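Beta-N-acetylhexosaminidase (Streptomyces plicatus, PDB 1JAK) hydrolyses terminal N-acetylhexosamine residues from the non-reducing ends of glycans as a family 20 glycosidase that probably works by substrate-assisted catalysis. Local coordinates at residues Asp296-Val301 / Lys334-Ile339; Leu314-Asp319 / Pro338-Tyr343. All coordinates share one frame; numbering follows the deposited sequence.

Contact 1 of 2, residues Asp296-Val301 / Lys334-Ile339; sequences DFVDDV and KRVQPI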
loop_
_atom_site.group_PDB
_atom_site.type_symbol
_atom_site.label_atom_id
_atom_site.label_comp_id
_atom_site.label_asym_id
_atom_site.label_seq_id
_atom_site.Cartn_x
_atom_site.Cartn_y
_atom_site.Cartn_z
ATOM N N ASP A 296 -9.942 0.951 -29.314
ATOM C CA ASP A 296 -11.273 1.420 -28.945
ATOM C C ASP A 296 -11.540 0.847 -27.557
ATOM O O ASP A 296 -12.053 1.529 -26.668
ATOM C CB ASP A 296 -12.334 0.905 -29.921
ATOM C CG ASP A 296 -12.234 1.551 -31.288
ATOM O OD1 ASP A 296 -11.922 2.758 -31.355
ATOM O OD2 ASP A 296 -12.485 0.855 -32.294
ATOM N N PHE A 297 -11.174 -0.421 -27.390
ATOM C CA PHE A 297 -11.333 -1.140 -26.129
ATOM C C PHE A 297 -10.558 -0.441 -25.009
ATOM O O PHE A 297 -11.107 -0.149 -23.944
ATOM C CB PHE A 297 -10.822 -2.575 -26.296
ATOM C CG PHE A 297 -10.703 -3.335 -25.006
ATOM C CD1 PHE A 297 -11.834 -3.820 -24.363
ATOM C CD2 PHE A 297 -9.456 -3.554 -24.429
ATOM C CE1 PHE A 297 -11.727 -4.515 -23.158
ATOM C CE2 PHE A 297 -9.338 -4.245 -23.224
ATOM C CZ PHE A 297 -10.477 -4.724 -22.590
ATOM N N VAL A 298 -9.281 -0.170 -25.256
ATOM C CA VAL A 298 -8.444 0.486 -24.259
ATOM C C VAL A 298 -8.978 1.865 -23.888
ATOM O O VAL A 298 -9.008 2.229 -22.712
ATOM C CB VAL A 298 -6.988 0.621 -24.750
ATOM C CG1 VAL A 298 -6.187 1.487 -23.785
ATOM C CG2 VAL A 298 -6.353 -0.764 -24.858
ATOM N N ASP A 299 -9.408 2.632 -24.885
ATOM C CA ASP A 299 -9.936 3.961 -24.615
ATOM C C ASP A 299 -11.198 3.874 -23.757
ATOM O O ASP A 299 -11.347 4.629 -22.793
ATOM C CB ASP A 299 -10.227 4.699 -25.925
ATOM C CG ASP A 299 -10.592 6.156 -25.702
ATOM O OD1 ASP A 299 -11.730 6.419 -25.272
ATOM O OD2 ASP A 299 -9.738 7.034 -25.943
ATOM N N ASP A 300 -12.094 2.947 -24.093
ATOM C CA ASP A 300 -13.329 2.780 -23.326
ATOM C C ASP A 300 -13.039 2.427 -21.869
ATOM O O ASP A 300 -13.617 3.012 -20.949
ATOM C CB ASP A 300 -14.220 1.681 -23.923
ATOM C CG ASP A 300 -14.903 2.103 -25.215
ATOM O OD1 ASP A 300 -15.052 3.321 -25.456
ATOM O OD2 ASP A 300 -15.311 1.207 -25.980
ATOM N N VAL A 301 -12.145 1.465 -21.660
ATOM C CA VAL A 301 -11.803 1.035 -20.309
ATOM C C VAL A 301 -11.110 2.120 -19.486
ATOM O O VAL A 301 -11.503 2.383 -18.348
ATOM C CB VAL A 301 -10.913 -0.226 -20.337
ATOM C CG1 VAL A 301 -10.404 -0.543 -18.935
ATOM C CG2 VAL A 301 -11.712 -1.403 -20.875
ATOM N N LYS A 334 3.196 3.735 -27.217
ATOM C CA LYS A 334 3.230 5.072 -27.802
ATOM C C LYS A 334 1.793 5.536 -28.053
ATOM O O LYS A 334 1.456 6.709 -27.869
ATOM C CB LYS A 334 4.003 5.048 -29.126
ATOM C CG LYS A 334 4.041 6.384 -29.863
ATOM C CD LYS A 334 4.943 7.388 -29.164
ATOM C CE LYS A 334 5.043 8.686 -29.957
ATOM N NZ LYS A 334 6.056 9.614 -29.377
ATOM N N ARG A 335 0.949 4.594 -28.458
ATOM C CA ARG A 335 -0.450 4.875 -28.759
ATOM C C ARG A 335 -1.361 4.998 -27.540
ATOM O O ARG A 335 -2.264 5.837 -27.520
ATOM C CB ARG A 335 -1.002 3.785 -29.681
ATOM C CG ARG A 335 -0.288 3.689 -31.022
ATOM C CD ARG A 335 -0.599 2.379 -31.726
ATOM N NE ARG A 335 0.091 2.279 -33.010
ATOM C CZ ARG A 335 0.201 1.159 -33.716
ATOM N NH1 ARG A 335 -0.333 0.032 -33.264
ATOM N NH2 ARG A 335 0.846 1.164 -34.877
ATOM N N VAL A 336 -1.129 4.176 -26.521
ATOM C CA VAL A 336 -1.994 4.195 -25.344
ATOM C C VAL A 336 -1.664 5.174 -24.218
ATOM O O VAL A 336 -2.572 5.643 -23.532
ATOM C CB VAL A 336 -2.121 2.781 -24.730
ATOM C CG1 VAL A 336 -2.722 1.827 -25.750
ATOM C CG2 VAL A 336 -0.762 2.288 -24.273
ATOM N N GLN A 337 -0.390 5.492 -24.009
ATOM C CA GLN A 337 -0.054 6.418 -22.928
ATOM C C GLN A 337 -0.845 7.723 -22.998
ATOM O O GLN A 337 -1.354 8.197 -21.981
ATOM C CB GLN A 337 1.444 6.732 -22.912
ATOM C CG GLN A 337 2.325 5.568 -22.490
ATOM C CD GLN A 337 3.777 5.973 -22.338
ATOM O OE1 GLN A 337 4.171 6.549 -21.322
ATOM N NE2 GLN A 337 4.581 5.687 -23.357
ATOM N N PRO A 338 -0.967 8.318 -24.197
ATOM C CA PRO A 338 -1.715 9.575 -24.325
ATOM C C PRO A 338 -3.170 9.485 -23.867
ATOM O O PRO A 338 -3.766 10.491 -23.481
ATOM C CB PRO A 338 -1.603 9.891 -25.816
ATOM C CG PRO A 338 -0.269 9.309 -26.178
ATOM C CD PRO A 338 -0.307 7.974 -25.471
ATOM N N ILE A 339 -3.740 8.284 -23.916
ATOM C CA ILE A 339 -5.128 8.085 -23.511
ATOM C C ILE A 339 -5.329 8.415 -22.032
ATOM O O ILE A 339 -6.387 8.908 -21.636
ATOM C CB ILE A 339 -5.583 6.629 -23.782
ATOM C CG1 ILE A 339 -5.479 6.331 -25.283
ATOM C CG2 ILE A 339 -7.017 6.424 -23.304
ATOM C CD1 ILE A 339 -5.882 4.912 -25.671
#
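Val298 and Asp299 meet Val336 and Ile339 across two nearly parallel helices, whose segment axes approach to 10.2 Å and cross at -22°. The helices are neighbours on the outer layer of the catalytic (beta/alpha)8 barrel. No hydrogen bond links the two segments; aliphatic branches do the work. CG1 of Val298, put beside its carbonyl carbon by a chi1 of 172°, reaches over to two partners at once: it lies 3.9 Å from CD1 of Ile339 and 4.0 Å from CG1 of Val336, each side chain meeting it at about a right angle. The compact beta-branched valines suit helices spaced in this way, their methyls meeting without a longer chain to fold away. Ile339 is long enough to do double duty, its CD1 end going to Val298 while its CG2 branch turns to Asp299. That aspartate sits nearer the surface, and its carboxylate finds its polar partners beyond the two segments, in a salt bridge with Lys342 and a hydrogen bond with Tyr343. The CG2 methyl of Ile339 lies 3.8 Å from OD2 of Asp299, the oxygen that also pairs with Lys342.

Contact 2 of 2, residues Leu314-Asp319 / Pro338-Tyr343; sequences LHIGGD and PIVAKY. With IFG ((2R,3R,4S,5R)-2-acetamido-3,4-dihydroxy-5-hydroxymethyl-piperidine), chain F.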
loop_
_atom_site.group_PDB
_atom_site.type_symbol
_atom_site.label_atom_id
_atom_site.label_comp_id
_atom_site.label_asym_id
_atom_site.label_seq_id
_atom_site.Cartn_x
_atom_site.Cartn_y
_atom_site.Cartn_z
ATOM N N LEU A 314 -3.065 6.621 -12.864
ATOM C CA LEU A 314 -3.721 5.498 -13.521
ATOM C C LEU A 314 -2.580 4.605 -14.002
ATOM O O LEU A 314 -1.756 5.024 -14.811
ATOM C CB LEU A 314 -4.569 5.983 -14.700
ATOM C CG LEU A 314 -5.578 5.004 -15.305
ATOM C CD1 LEU A 314 -4.866 3.865 -16.013
ATOM C CD2 LEU A 314 -6.486 4.486 -14.209
ATOM N N HIS A 315 -2.534 3.383 -13.476
ATOM C CA HIS A 315 -1.490 2.406 -13.791
ATOM C C HIS A 315 -1.912 1.549 -14.990
ATOM O O HIS A 315 -2.975 0.928 -14.960
ATOM C CB HIS A 315 -1.281 1.514 -12.553
ATOM C CG HIS A 315 0.092 0.925 -12.423
ATOM N ND1 HIS A 315 0.688 0.176 -13.416
ATOM C CD2 HIS A 315 0.952 0.911 -11.375
ATOM C CE1 HIS A 315 1.853 -0.276 -12.985
ATOM N NE2 HIS A 315 2.037 0.155 -11.749
ATOM N N ILE A 316 -1.093 1.518 -16.043
ATOM C CA ILE A 316 -1.422 0.710 -17.218
ATOM C C ILE A 316 -0.573 -0.559 -17.316
ATOM O O ILE A 316 -0.599 -1.254 -18.330
ATOM C CB ILE A 316 -1.293 1.521 -18.540
ATOM C CG1 ILE A 316 0.136 2.034 -18.722
ATOM C CG2 ILE A 316 -2.291 2.673 -18.536
ATOM C CD1 ILE A 316 0.358 2.763 -20.039
ATOM N N GLY A 317 0.171 -0.862 -16.255
ATOM C CA GLY A 317 0.989 -2.065 -16.241
ATOM C C GLY A 317 2.137 -2.064 -17.234
ATOM O O GLY A 317 3.001 -1.189 -17.181
ATOM N N GLY A 318 2.157 -3.055 -18.124
ATOM C CA GLY A 318 3.215 -3.136 -19.122
ATOM C C GLY A 318 4.247 -4.218 -18.858
ATOM O O GLY A 318 5.215 -4.369 -19.607
ATOM N N ASP A 319 4.028 -4.985 -17.797
ATOM C CA ASP A 319 4.940 -6.050 -17.406
ATOM C C ASP A 319 4.701 -7.360 -18.139
ATOM O O ASP A 319 3.580 -7.668 -18.552
ATOM C CB ASP A 319 4.789 -6.338 -15.916
ATOM C CG ASP A 319 3.393 -6.834 -15.573
ATOM O OD1 ASP A 319 2.430 -6.094 -15.854
ATOM O OD2 ASP A 319 3.252 -7.958 -15.041
ATOM N N PRO A 338 -0.967 8.318 -24.197
ATOM C CA PRO A 338 -1.715 9.575 -24.325
ATOM C C PRO A 338 -3.170 9.485 -23.867
ATOM O O PRO A 338 -3.766 10.491 -23.481
ATOM C CB PRO A 338 -1.603 9.891 -25.816
ATOM C CG PRO A 338 -0.269 9.309 -26.178
ATOM C CD PRO A 338 -0.307 7.974 -25.471
ATOM N N ILE A 339 -3.740 8.284 -23.916
ATOM C CA ILE A 339 -5.128 8.085 -23.511
ATOM C C ILE A 339 -5.329 8.415 -22.032
ATOM O O ILE A 339 -6.387 8.908 -21.636
ATOM C CB ILE A 339 -5.583 6.629 -23.782
ATOM C CG1 ILE A 339 -5.479 6.331 -25.283
ATOM C CG2 ILE A 339 -7.017 6.424 -23.304
ATOM C CD1 ILE A 339 -5.882 4.912 -25.671
ATOM N N VAL A 340 -4.312 8.144 -21.219
ATOM C CA VAL A 340 -4.388 8.424 -19.789
ATOM C C VAL A 340 -4.502 9.933 -19.563
ATOM O O VAL A 340 -5.342 10.393 -18.788
ATOM C CB VAL A 340 -3.141 7.880 -19.053
ATOM C CG1 VAL A 340 -3.240 8.163 -17.557
ATOM C CG2 VAL A 340 -3.018 6.378 -19.297
ATOM N N ALA A 341 -3.656 10.698 -20.250
ATOM C CA ALA A 341 -3.674 12.154 -20.131
ATOM C C ALA A 341 -4.982 12.706 -20.696
ATOM O O ALA A 341 -5.505 13.715 -20.214
ATOM C CB ALA A 341 -2.486 12.757 -20.876
ATOM N N LYS A 342 -5.499 12.046 -21.726
ATOM C CA LYS A 342 -6.752 12.455 -22.355
ATOM C C LYS A 342 -7.860 12.501 -21.307
ATOM O O LYS A 342 -8.749 13.353 -21.357
ATOM C CB LYS A 342 -7.132 11.462 -23.455
ATOM C CG LYS A 342 -8.518 11.669 -24.045
ATOM C CD LYS A 342 -8.832 10.583 -25.063
ATOM C CE LYS A 342 -10.245 10.712 -25.600
ATOM N NZ LYS A 342 -10.549 9.632 -26.583
ATOM N N TYR A 343 -7.798 11.577 -20.354
ATOM C CA TYR A 343 -8.796 11.511 -19.298
ATOM C C TYR A 343 -8.329 12.148 -17.993
ATOM O O TYR A 343 -8.816 11.818 -16.909
ATOM C CB TYR A 343 -9.232 10.057 -19.097
ATOM C CG TYR A 343 -10.055 9.551 -20.263
ATOM C CD1 TYR A 343 -11.324 10.072 -20.516
ATOM C CD2 TYR A 343 -9.550 8.593 -21.144
ATOM C CE1 TYR A 343 -12.070 9.659 -21.613
ATOM C CE2 TYR A 343 -10.292 8.170 -22.251
ATOM C CZ TYR A 343 -11.549 8.708 -22.479
ATOM O OH TYR A 343 -12.292 8.312 -23.568
HETATM N N1 IFG F . 5.466 -10.977 -11.831
HETATM C C2 IFG F . 4.152 -10.482 -12.315
HETATM C C3 IFG F . 2.968 -10.553 -11.267
HETATM C C4 IFG F . 2.991 -11.820 -10.386
HETATM C C5 IFG F . 4.383 -11.952 -9.764
HETATM C C6 IFG F . 4.568 -13.133 -8.816
HETATM C C7 IFG F . 4.885 -8.154 -11.993
HETATM C C8 IFG F . 5.048 -6.704 -12.368
HETATM C C9 IFG F . 5.497 -12.040 -10.815
HETATM N N2 IFG F . 4.295 -9.089 -12.796
HETATM O O7 IFG F . 5.330 -8.487 -10.903
HETATM O O3 IFG F . 1.726 -10.477 -11.955
HETATM O O4 IFG F . 2.740 -12.956 -11.213
HETATM O O6 IFG F . 5.651 -12.912 -7.919
#
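Val340 meets Leu314 and Ile316 with its two methyl groups, and these apolar touches join the C-terminal end of helix 326-342 to strand 313-315 and the turn after it. Val340 CG1, anti to the backbone N (chi1 -179°), rests 3.8 Å from Leu314 CB. The side chains of Val340 and Ile316 meet at a slant, Val340 CG2 lying 3.9 Å from Ile316 CG2. All three residues are buried, and their branched hydrocarbon side chains suit a layer between helix and sheet where a polar group would need a partner.

Polar bonds order the chain beyond the strand. His315, on the side of the strand away from the helix, accepts a hydrogen bond from Gly317 N at its ND1 over 3.1 Å, the donor lying in the ring plane. Its NE2 is bonded to OE1 of Gln365, and the two bonds together are likely to hold the ring in one orientation. Gly317 and Gly318 both have positive phi, and at Gly318 a side chain would jam against the preceding carbonyl oxygen.

Asp319, at the end of this turn, is one of the residues that hold the ligand. Asp319 OD2 accepts the acetamido N-H of the isofagomine inhibitor, IFG N2, at 2.7 Å and a fairly straight 163°, while its CB and CG lie near the acetamido methyl, C8. With an alanine in its place, the acetamido N-H would probably be left without the acceptor that OD2 provides, and the group less firmly held in its orientation. Glu320 also bonds the ligand, and this Asp-Glu pair after a barrel strand is the hallmark of the family 20 active site, where the aspartate is thought to orient the 2-acetamido group for substrate-assisted catalysis.

In the fold
From the N terminus, the chain runs through helix 292-307, strand 313-315 with its active-site turn, and helix 326-342 before entering strand 346-350. Contact 1 closes the longer loop, bringing helix 326-342 back beside helix 292-307. The shorter loop of contact 2 starts inside that of contact 1 and ends four residues beyond it, so the two are staggered along the chain, sharing Pro338 and Ile339; it packs the same helix on strand 313-315 within a beta-alpha-beta unit. Their centres are about 7 Å apart, and residues at the helix end bridge them. Together they tie two neighbouring outer helices to the barrel strand that leads into the ligand pocket.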